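Uncharacterized conserved protein (Staphylococcus epidermidis, PDB 3FRM) is of unknown function but contains a GNAT-type acetyltransferase domain and may transfer acetyl groups from acetyl-CoA. Local coordinates at residues I27-P32 / A38-I43; K62-L65 / Y70-S73; N172-G177 / E197-Q202. All blocks are in the same frame, centred on the assembly; numbering follows the deposited sequence.

Contact 1 (I27-P32 / A38-I43); sequences IYLLPP and ASNTWI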
loop_
_atom_site.group_PDB
_atom_site.type_symbol
_atom_site.label_atom_id
_atom_site.label_comp_id
_atom_site.label_asym_id
_atom_site.label_seq_id
_atom_site.Cartn_x
_atom_site.Cartn_y
_atom_site.Cartn_z
ATOM N N ILE A 27 -27.663 -6.781 -1.672
ATOM C CA ILE A 27 -27.711 -6.236 -0.302
ATOM C C ILE A 27 -27.406 -7.327 0.747
ATOM O O ILE A 27 -28.026 -8.367 0.716
ATOM C CB ILE A 27 -29.085 -5.719 -0.015
ATOM C CG1 ILE A 27 -29.420 -4.554 -0.967
ATOM C CG2 ILE A 27 -29.248 -5.391 1.483
ATOM C CD1 ILE A 27 -30.712 -3.838 -0.565
ATOM N N TYR A 28 -26.440 -7.106 1.637
ATOM C CA TYR A 28 -26.052 -8.099 2.629
ATOM C C TYR A 28 -26.266 -7.494 4.027
ATOM O O TYR A 28 -25.966 -6.332 4.265
ATOM C CB TYR A 28 -24.595 -8.430 2.447
ATOM C CG TYR A 28 -24.288 -9.293 1.242
ATOM C CD1 TYR A 28 -24.116 -10.661 1.385
ATOM C CD2 TYR A 28 -24.205 -8.747 -0.024
ATOM C CE1 TYR A 28 -23.828 -11.483 0.287
ATOM C CE2 TYR A 28 -23.946 -9.550 -1.141
ATOM C CZ TYR A 28 -23.747 -10.928 -0.959
ATOM O OH TYR A 28 -23.484 -11.756 -2.023
ATOM N N LEU A 29 -26.754 -8.331 4.938
ATOM C CA LEU A 29 -26.994 -8.048 6.298
ATOM C C LEU A 29 -26.689 -9.313 7.105
ATOM O O LEU A 29 -26.850 -10.431 6.596
ATOM C CB LEU A 29 -28.472 -7.779 6.459
ATOM C CG LEU A 29 -29.132 -6.417 6.587
ATOM C CD1 LEU A 29 -28.526 -5.333 5.754
ATOM C CD2 LEU A 29 -30.549 -6.668 6.189
ATOM N N LEU A 30 -26.316 -9.124 8.372
ATOM C CA LEU A 30 -26.195 -10.187 9.309
ATOM C C LEU A 30 -26.838 -9.679 10.611
ATOM O O LEU A 30 -26.167 -9.144 11.510
ATOM C CB LEU A 30 -24.741 -10.569 9.509
ATOM C CG LEU A 30 -24.427 -11.839 10.328
ATOM C CD1 LEU A 30 -25.048 -13.092 9.754
ATOM C CD2 LEU A 30 -22.907 -12.094 10.423
ATOM N N PRO A 31 -28.165 -9.840 10.711
ATOM C CA PRO A 31 -28.977 -9.270 11.769
ATOM C C PRO A 31 -28.551 -9.615 13.214
ATOM O O PRO A 31 -28.690 -8.767 14.096
ATOM C CB PRO A 31 -30.384 -9.763 11.421
ATOM C CG PRO A 31 -30.357 -9.867 9.916
ATOM C CD PRO A 31 -28.986 -10.416 9.626
ATOM N N PRO A 32 -28.042 -10.834 13.454
ATOM C CA PRO A 32 -27.504 -11.139 14.786
ATOM C C PRO A 32 -26.161 -10.463 15.069
ATOM O O PRO A 32 -25.711 -10.468 16.227
ATOM C CB PRO A 32 -27.290 -12.667 14.744
ATOM C CG PRO A 32 -28.279 -13.130 13.775
ATOM C CD PRO A 32 -28.214 -12.078 12.679
ATOM N N ALA A 38 -18.252 -5.289 7.496
ATOM C CA ALA A 38 -18.117 -6.096 6.254
ATOM C C ALA A 38 -19.284 -7.071 5.899
ATOM O O ALA A 38 -19.354 -7.561 4.741
ATOM C CB ALA A 38 -16.713 -6.877 6.207
ATOM N N SER A 39 -20.138 -7.392 6.882
ATOM C CA SER A 39 -21.287 -8.265 6.696
ATOM C C SER A 39 -22.569 -7.451 6.477
ATOM O O SER A 39 -23.625 -8.036 6.254
ATOM C CB SER A 39 -21.488 -9.131 7.937
ATOM O OG SER A 39 -20.254 -9.522 8.493
ATOM N N ASN A 40 -22.501 -6.127 6.584
ATOM C CA ASN A 40 -23.677 -5.293 6.439
ATOM C C ASN A 40 -23.461 -4.170 5.406
ATOM O O ASN A 40 -23.005 -3.068 5.714
ATOM C CB ASN A 40 -24.145 -4.757 7.800
ATOM C CG ASN A 40 -24.535 -5.892 8.814
ATOM O OD1 ASN A 40 -25.644 -6.427 8.756
ATOM N ND2 ASN A 40 -23.643 -6.203 9.770
ATOM N N THR A 41 -23.806 -4.431 4.162
ATOM C CA THR A 41 -23.348 -3.534 3.128
ATOM C C THR A 41 -24.084 -3.791 1.814
ATOM O O THR A 41 -24.681 -4.841 1.617
ATOM C CB THR A 41 -21.783 -3.691 2.949
ATOM O OG1 THR A 41 -21.237 -2.536 2.276
ATOM C CG2 THR A 41 -21.410 -4.986 2.225
ATOM N N TRP A 42 -24.034 -2.807 0.924
ATOM C CA TRP A 42 -24.534 -2.939 -0.397
ATOM C C TRP A 42 -23.350 -3.134 -1.365
ATOM O O TRP A 42 -22.406 -2.365 -1.311
ATOM C CB TRP A 42 -25.224 -1.640 -0.796
ATOM C CG TRP A 42 -26.594 -1.495 -0.378
ATOM C CD1 TRP A 42 -27.134 -1.776 0.882
ATOM C CD2 TRP A 42 -27.645 -0.905 -1.143
ATOM N NE1 TRP A 42 -28.474 -1.429 0.896
ATOM C CE2 TRP A 42 -28.809 -0.881 -0.317
ATOM C CE3 TRP A 42 -27.721 -0.394 -2.432
ATOM C CZ2 TRP A 42 -30.033 -0.387 -0.762
ATOM C CZ3 TRP A 42 -28.944 0.091 -2.863
ATOM C CH2 TRP A 42 -30.084 0.075 -2.036
ATOM N N ILE A 43 -23.428 -4.141 -2.239
ATOM C CA ILE A 43 -22.440 -4.358 -3.291
ATOM C C ILE A 43 -23.115 -3.936 -4.607
ATOM O O ILE A 43 -23.996 -4.614 -5.086
ATOM C CB ILE A 43 -22.048 -5.827 -3.392
ATOM C CG1 ILE A 43 -21.772 -6.454 -2.009
ATOM C CG2 ILE A 43 -20.824 -6.061 -4.337
ATOM C CD1 ILE A 43 -20.641 -5.849 -1.260
#

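Contact 2 (K62-L65 / Y70-S73); sequences KMHL and YHLS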
loop_
_atom_site.group_PDB
_atom_site.type_symbol
_atom_site.label_atom_id
_atom_site.label_comp_id
_atom_site.label_asym_id
_atom_site.label_seq_id
_atom_site.Cartn_x
_atom_site.Cartn_y
_atom_site.Cartn_z
ATOM N N LYS A 62 -32.462 2.984 6.819
ATOM C CA LYS A 62 -33.608 2.342 7.503
ATOM C C LYS A 62 -33.335 0.885 7.868
ATOM O O LYS A 62 -33.522 0.461 9.004
ATOM C CB LYS A 62 -34.853 2.459 6.644
ATOM C CG LYS A 62 -35.626 3.731 6.919
ATOM C CD LYS A 62 -37.011 3.715 6.283
ATOM C CE LYS A 62 -37.059 4.527 4.946
ATOM N NZ LYS A 62 -37.118 6.015 5.142
HETATM N N MSE A 63 -32.849 0.108 6.927
HETATM C CA MSE A 63 -32.527 -1.260 7.256
HETATM C C MSE A 63 -31.613 -1.338 8.442
HETATM O O MSE A 63 -31.840 -2.111 9.358
HETATM C CB MSE A 63 -31.869 -1.961 6.073
HETATM C CG MSE A 63 -32.875 -2.185 5.016
HETATM SE SE MSE A 63 -32.361 -3.288 3.504
HETATM C CE MSE A 63 -31.926 -5.008 4.303
ATOM N N HIS A 64 -30.554 -0.552 8.406
ATOM C CA HIS A 64 -29.514 -0.713 9.363
ATOM C C HIS A 64 -30.028 -0.293 10.717
ATOM O O HIS A 64 -29.873 -1.057 11.717
ATOM C CB HIS A 64 -28.277 0.055 8.919
ATOM C CG HIS A 64 -27.420 -0.691 7.930
ATOM N ND1 HIS A 64 -26.168 -0.255 7.552
ATOM C CD2 HIS A 64 -27.616 -1.867 7.278
ATOM C CE1 HIS A 64 -25.637 -1.127 6.709
ATOM N NE2 HIS A 64 -26.498 -2.105 6.518
ATOM N N LEU A 65 -30.679 0.878 10.787
ATOM C CA LEU A 65 -31.204 1.298 12.093
ATOM C C LEU A 65 -32.219 0.301 12.653
ATOM O O LEU A 65 -32.325 0.115 13.855
ATOM C CB LEU A 65 -31.814 2.694 12.041
ATOM C CG LEU A 65 -30.791 3.815 11.942
ATOM C CD1 LEU A 65 -31.510 5.165 11.687
ATOM C CD2 LEU A 65 -29.980 3.864 13.249
ATOM N N TYR A 70 -25.281 0.905 12.819
ATOM C CA TYR A 70 -25.240 2.376 12.880
ATOM C C TYR A 70 -24.339 3.013 11.841
ATOM O O TYR A 70 -24.120 4.232 11.888
ATOM C CB TYR A 70 -24.881 2.886 14.285
ATOM C CG TYR A 70 -25.789 2.311 15.356
ATOM C CD1 TYR A 70 -27.144 2.661 15.411
ATOM C CD2 TYR A 70 -25.283 1.414 16.311
ATOM C CE1 TYR A 70 -27.978 2.143 16.364
ATOM C CE2 TYR A 70 -26.094 0.887 17.283
ATOM C CZ TYR A 70 -27.441 1.258 17.301
ATOM O OH TYR A 70 -28.236 0.709 18.245
ATOM N N HIS A 71 -23.875 2.218 10.876
ATOM C CA HIS A 71 -22.973 2.710 9.875
ATOM C C HIS A 71 -23.657 2.654 8.509
ATOM O O HIS A 71 -24.770 2.152 8.382
ATOM C CB HIS A 71 -21.776 1.795 9.877
ATOM C CG HIS A 71 -22.093 0.434 9.368
ATOM N ND1 HIS A 71 -22.642 -0.545 10.173
ATOM C CD2 HIS A 71 -22.001 -0.095 8.118
ATOM C CE1 HIS A 71 -22.834 -1.637 9.443
ATOM N NE2 HIS A 71 -22.450 -1.395 8.193
ATOM N N LEU A 72 -22.945 3.098 7.460
ATOM C CA LEU A 72 -23.426 3.003 6.113
ATOM C C LEU A 72 -22.257 2.576 5.218
ATOM O O LEU A 72 -21.140 3.045 5.406
ATOM C CB LEU A 72 -23.948 4.364 5.632
ATOM C CG LEU A 72 -25.148 5.064 6.211
ATOM C CD1 LEU A 72 -25.550 6.206 5.235
ATOM C CD2 LEU A 72 -26.291 4.089 6.361
ATOM N N SER A 73 -22.506 1.720 4.229
ATOM C CA SER A 73 -21.435 1.333 3.372
ATOM C C SER A 73 -21.830 0.745 1.998
ATOM O O SER A 73 -22.824 0.069 1.881
ATOM C CB SER A 73 -20.506 0.411 4.147
ATOM O OG SER A 73 -21.068 -0.844 4.306
#

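Contact 3 (N172-G177 / E197-Q202); sequences NHQPVG and EEFQHQ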
loop_
_atom_site.group_PDB
_atom_site.type_symbol
_atom_site.label_atom_id
_atom_site.label_comp_id
_atom_site.label_asym_id
_atom_site.label_seq_id
_atom_site.Cartn_x
_atom_site.Cartn_y
_atom_site.Cartn_z
ATOM N N ASN A 172 9.209 -21.744 17.813
ATOM C CA ASN A 172 9.517 -22.230 19.166
ATOM C C ASN A 172 8.280 -22.311 20.062
ATOM O O ASN A 172 8.307 -21.714 21.135
ATOM C CB ASN A 172 10.558 -21.342 19.895
ATOM C CG ASN A 172 11.513 -20.616 18.955
ATOM O OD1 ASN A 172 12.544 -21.153 18.552
ATOM N ND2 ASN A 172 11.192 -19.372 18.636
ATOM N N HIS A 173 7.213 -23.015 19.648
ATOM C CA HIS A 173 5.937 -23.121 20.456
ATOM C C HIS A 173 5.241 -21.799 20.808
ATOM O O HIS A 173 4.369 -21.761 21.668
ATOM C CB HIS A 173 6.109 -23.951 21.750
ATOM C CG HIS A 173 6.904 -25.190 21.547
ATOM N ND1 HIS A 173 8.262 -25.239 21.768
ATOM C CD2 HIS A 173 6.559 -26.400 21.053
ATOM C CE1 HIS A 173 8.717 -26.440 21.454
ATOM N NE2 HIS A 173 7.702 -27.160 21.011
ATOM N N GLN A 174 5.593 -20.713 20.136
ATOM C CA GLN A 174 4.916 -19.451 20.393
ATOM C C GLN A 174 4.076 -19.109 19.138
ATOM O O GLN A 174 4.590 -19.144 18.012
ATOM C CB GLN A 174 5.955 -18.384 20.772
ATOM C CG GLN A 174 5.461 -16.918 20.844
ATOM C CD GLN A 174 6.590 -15.842 20.762
ATOM O OE1 GLN A 174 6.312 -14.623 20.742
ATOM N NE2 GLN A 174 7.847 -16.291 20.716
ATOM N N PRO A 175 2.764 -18.837 19.318
ATOM C CA PRO A 175 2.003 -18.549 18.101
ATOM C C PRO A 175 2.407 -17.184 17.525
ATOM O O PRO A 175 2.637 -16.246 18.267
ATOM C CB PRO A 175 0.567 -18.547 18.576
ATOM C CG PRO A 175 0.644 -18.154 20.039
ATOM C CD PRO A 175 1.974 -18.642 20.550
ATOM N N VAL A 176 2.483 -17.097 16.210
ATOM C CA VAL A 176 3.176 -16.016 15.551
ATOM C C VAL A 176 2.545 -15.508 14.200
ATOM O O VAL A 176 2.762 -14.368 13.805
ATOM C CB VAL A 176 4.625 -16.464 15.406
ATOM C CG1 VAL A 176 5.176 -16.249 13.999
ATOM C CG2 VAL A 176 5.479 -15.858 16.517
ATOM N N GLY A 177 1.759 -16.352 13.528
ATOM C CA GLY A 177 1.170 -16.054 12.201
ATOM C C GLY A 177 -0.226 -16.654 12.066
ATOM O O GLY A 177 -0.484 -17.745 12.570
ATOM N N GLU A 197 4.638 -8.398 14.438
ATOM C CA GLU A 197 5.614 -7.468 13.903
ATOM C C GLU A 197 7.024 -8.004 14.058
ATOM O O GLU A 197 7.753 -8.213 13.067
ATOM C CB GLU A 197 5.504 -6.112 14.550
ATOM C CG GLU A 197 5.631 -4.946 13.554
ATOM C CD GLU A 197 5.787 -3.566 14.243
ATOM O OE1 GLU A 197 5.031 -3.226 15.209
ATOM O OE2 GLU A 197 6.682 -2.810 13.794
ATOM N N GLU A 198 7.385 -8.262 15.299
ATOM C CA GLU A 198 8.684 -8.829 15.616
ATOM C C GLU A 198 9.081 -10.066 14.783
ATOM O O GLU A 198 10.258 -10.401 14.666
ATOM C CB GLU A 198 8.781 -9.100 17.123
ATOM C CG GLU A 198 7.640 -9.933 17.676
ATOM C CD GLU A 198 6.458 -9.108 18.236
ATOM O OE1 GLU A 198 6.220 -9.232 19.459
ATOM O OE2 GLU A 198 5.756 -8.357 17.489
ATOM N N PHE A 199 8.132 -10.739 14.165
ATOM C CA PHE A 199 8.509 -11.923 13.408
ATOM C C PHE A 199 8.344 -11.745 11.919
ATOM O O PHE A 199 8.331 -12.725 11.156
ATOM C CB PHE A 199 7.727 -13.136 13.884
ATOM C CG PHE A 199 8.172 -13.671 15.235
ATOM C CD1 PHE A 199 9.217 -14.576 15.324
ATOM C CD2 PHE A 199 7.525 -13.276 16.389
ATOM C CE1 PHE A 199 9.615 -15.087 16.557
ATOM C CE2 PHE A 199 7.919 -13.772 17.649
ATOM C CZ PHE A 199 8.963 -14.674 17.739
ATOM N N GLN A 200 8.262 -10.501 11.484
ATOM C CA GLN A 200 8.167 -10.250 10.066
ATOM C C GLN A 200 9.546 -10.248 9.335
ATOM O O GLN A 200 10.630 -10.175 9.948
ATOM C CB GLN A 200 7.373 -8.981 9.811
ATOM C CG GLN A 200 5.947 -9.030 10.399
ATOM C CD GLN A 200 5.128 -7.786 10.106
ATOM O OE1 GLN A 200 5.633 -6.806 9.577
ATOM N NE2 GLN A 200 3.835 -7.819 10.452
ATOM N N HIS A 201 9.462 -10.362 8.015
ATOM C CA HIS A 201 10.571 -10.334 7.063
ATOM C C HIS A 201 11.540 -11.440 7.340
ATOM O O HIS A 201 12.693 -11.311 7.005
ATOM C CB HIS A 201 11.325 -9.007 7.089
ATOM C CG HIS A 201 10.472 -7.845 7.468
ATOM N ND1 HIS A 201 9.497 -7.337 6.637
ATOM C CD2 HIS A 201 10.437 -7.090 8.592
ATOM C CE1 HIS A 201 8.913 -6.305 7.216
ATOM N NE2 HIS A 201 9.464 -6.135 8.403
ATOM N N GLN A 202 11.100 -12.528 7.946
ATOM C CA GLN A 202 12.054 -13.639 8.163
ATOM C C GLN A 202 11.579 -15.024 7.704
ATOM O O GLN A 202 12.120 -16.052 8.139
ATOM C CB GLN A 202 12.588 -13.656 9.603
ATOM C CG GLN A 202 11.632 -14.155 10.646
ATOM C CD GLN A 202 11.942 -13.554 12.051
ATOM O OE1 GLN A 202 11.935 -12.320 12.241
ATOM N NE2 GLN A 202 12.205 -14.424 13.025
#

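Contact 1 (I27-P32 / A38-I43)
Ile27 to Leu29 and Thr41 to Ile43 run antiparallel, their axes 4.9 Å apart and their directions at 153°. Tyr28 and Thr41 form a hydrogen-bonded pair. Tyr28 N gives to Thr41 O, and Thr41 N gives back to Tyr28 O, both at 2.9 Å. Ile27 and Trp42 are the adjoining non-hydrogen-bonded pair, with side chains on the same face of the sheet. Ile27 CG1 sits over the indole, 3.8 Å from the centroid of the five-membered ring of Trp42 and 12° off its normal, a CH-pi contact. The extended end of Ile27 (chi2 -170°) carries CD1 on to Trp42 CZ2, 3.5 Å away. The two strands belong to a beta hairpin near one margin of the sheet, with strand 17-21 beyond Ile27 and strand 72-75 beyond Trp42. On the other face, Ile43 CG1 meets the Tyr28 ring at CE2, 3.9 Å away. Past the paired strands a side chain takes over from the backbone. Leu30 N donates to Asn40 OD1 at 2.8 Å, from above the amide plane. Asn40 OD1 also accepts from Gln67 NE2, while Asn40 ND2 bonds the backbone O of Lys36 and Gln33.

Contact 2 (K62-L65 / Y70-S73)
His64 reaches from the helix to the peptide of His71. This joins the last turn of helix 50-66 to the start of strand 72-75 in a beta-alpha-beta unit. The unit begins with strand 41-44, which lies parallel to strand 72-75 and next to it in the sheet. His64 has the largest area buried by the contact. Its ND1 donates to His71 O over 2.9 Å in a nearly straight bond, 175° at the hydrogen. The acceptor lies in the plane of the His64 ring, but ND1 stands above the carbonyl plane of His71 and not on a lone pair. With His71 O as acceptor, ND1 acts as the donor, and the bond probably limits rotation of the buried ring.

The two histidine rings also meet obliquely, with centroids 4.7 Å apart and planes at 46°. His64 CE1 comes to 3.5 Å from His71 NE2, and His64 ND1 lies over one face of the His71 ring, toward its rim. His71 CG stands between its backbone N and carbonyl carbon (chi1 69°), which sets the ring where NE2 can bond Asn40 O, on the loop leading into strand 41-44. Ser73 OG lies in plane at the edge of that ring and bonds Thr41 OG1, while Ser73 N is taken by Gln60 OE1 from the helix.

Leu65 and Tyr70 make a second, apolar touch at the exposed margin of the contact. Tyr70 starts out away from the helix, yet its ring turns back. The two side chains cross at about a right angle, and Leu65 CD2 meets the edge of the Tyr70 ring at CD1, 3.8 Å away.

Contact 3 (N172-G177 / E197-Q202)
The Phe199 ring has Val176 on one face. Val176 CG2 lies 3.5 Å from the ring centroid and 22° off the normal, a CH-pi contact. It is shifted toward the rim, so its nearest ring atom is Phe199 CD2 at 3.3 Å. The other methyl, Val176 CG1, reaches back along the side chain to Phe199 CB, 4.0 Å away. The amide of Gln174 approaches the far end of the ring obliquely, with the two planes 81° apart. Gln174 OE1 is 3.6 Å from Phe199 CE2, and Gln174 NE2 is 3.6 Å from Phe199 CZ. Gln174 gets there with CG anti to its backbone N (chi1 170°) and an extended chain beyond.

Val176 and Gly177 both face Ala169 of strand 165-171 and form a classic beta bulge. Val176 also has a backbone bond to Leu196, just ahead of the second segment. That segment leads from strand 188-195 into helix 204-216. Gln200 opens a Q-x-x-G-x-G sequence there, consistent with the loop that binds the acetyl-CoA pyrophosphate in GNAT enzymes. Ile204 of the helix packs on both Val176 and Phe199, so the aromatic ring joins strand, loop and helix.

Gln200 N bonds Glu197 O at 2.8 Å and closes the turn that carries Phe199. Gln200 NE2 bonds Val195 O at the end of strand 188-195. On the second subunit, Arg91 bonds Gln200 O through NH2 and the Tyr247 ring meets that of His201.

How the contacts relate
From the N terminus, contact 1 comes first and closes the short loop of a hairpin. The chain then runs on through helix 50-66. Contact 2 closes the tight connection from that helix to strand 72-75, which lies beside strand 41-44. Contacts 1 and 2 therefore adjoin, with centres about 9 Å apart. Contact 3 spans the hairpin of strands 174-183 and 188-195 in the GNAT acetyltransferase domain, bringing the start of the first strand to the loop after the second. None of the three nests in or crosses another. The centre of contact 3 is about 34 Å from that of contact 1, on the opposite side of the chain's centre. One mixed sheet spans both regions.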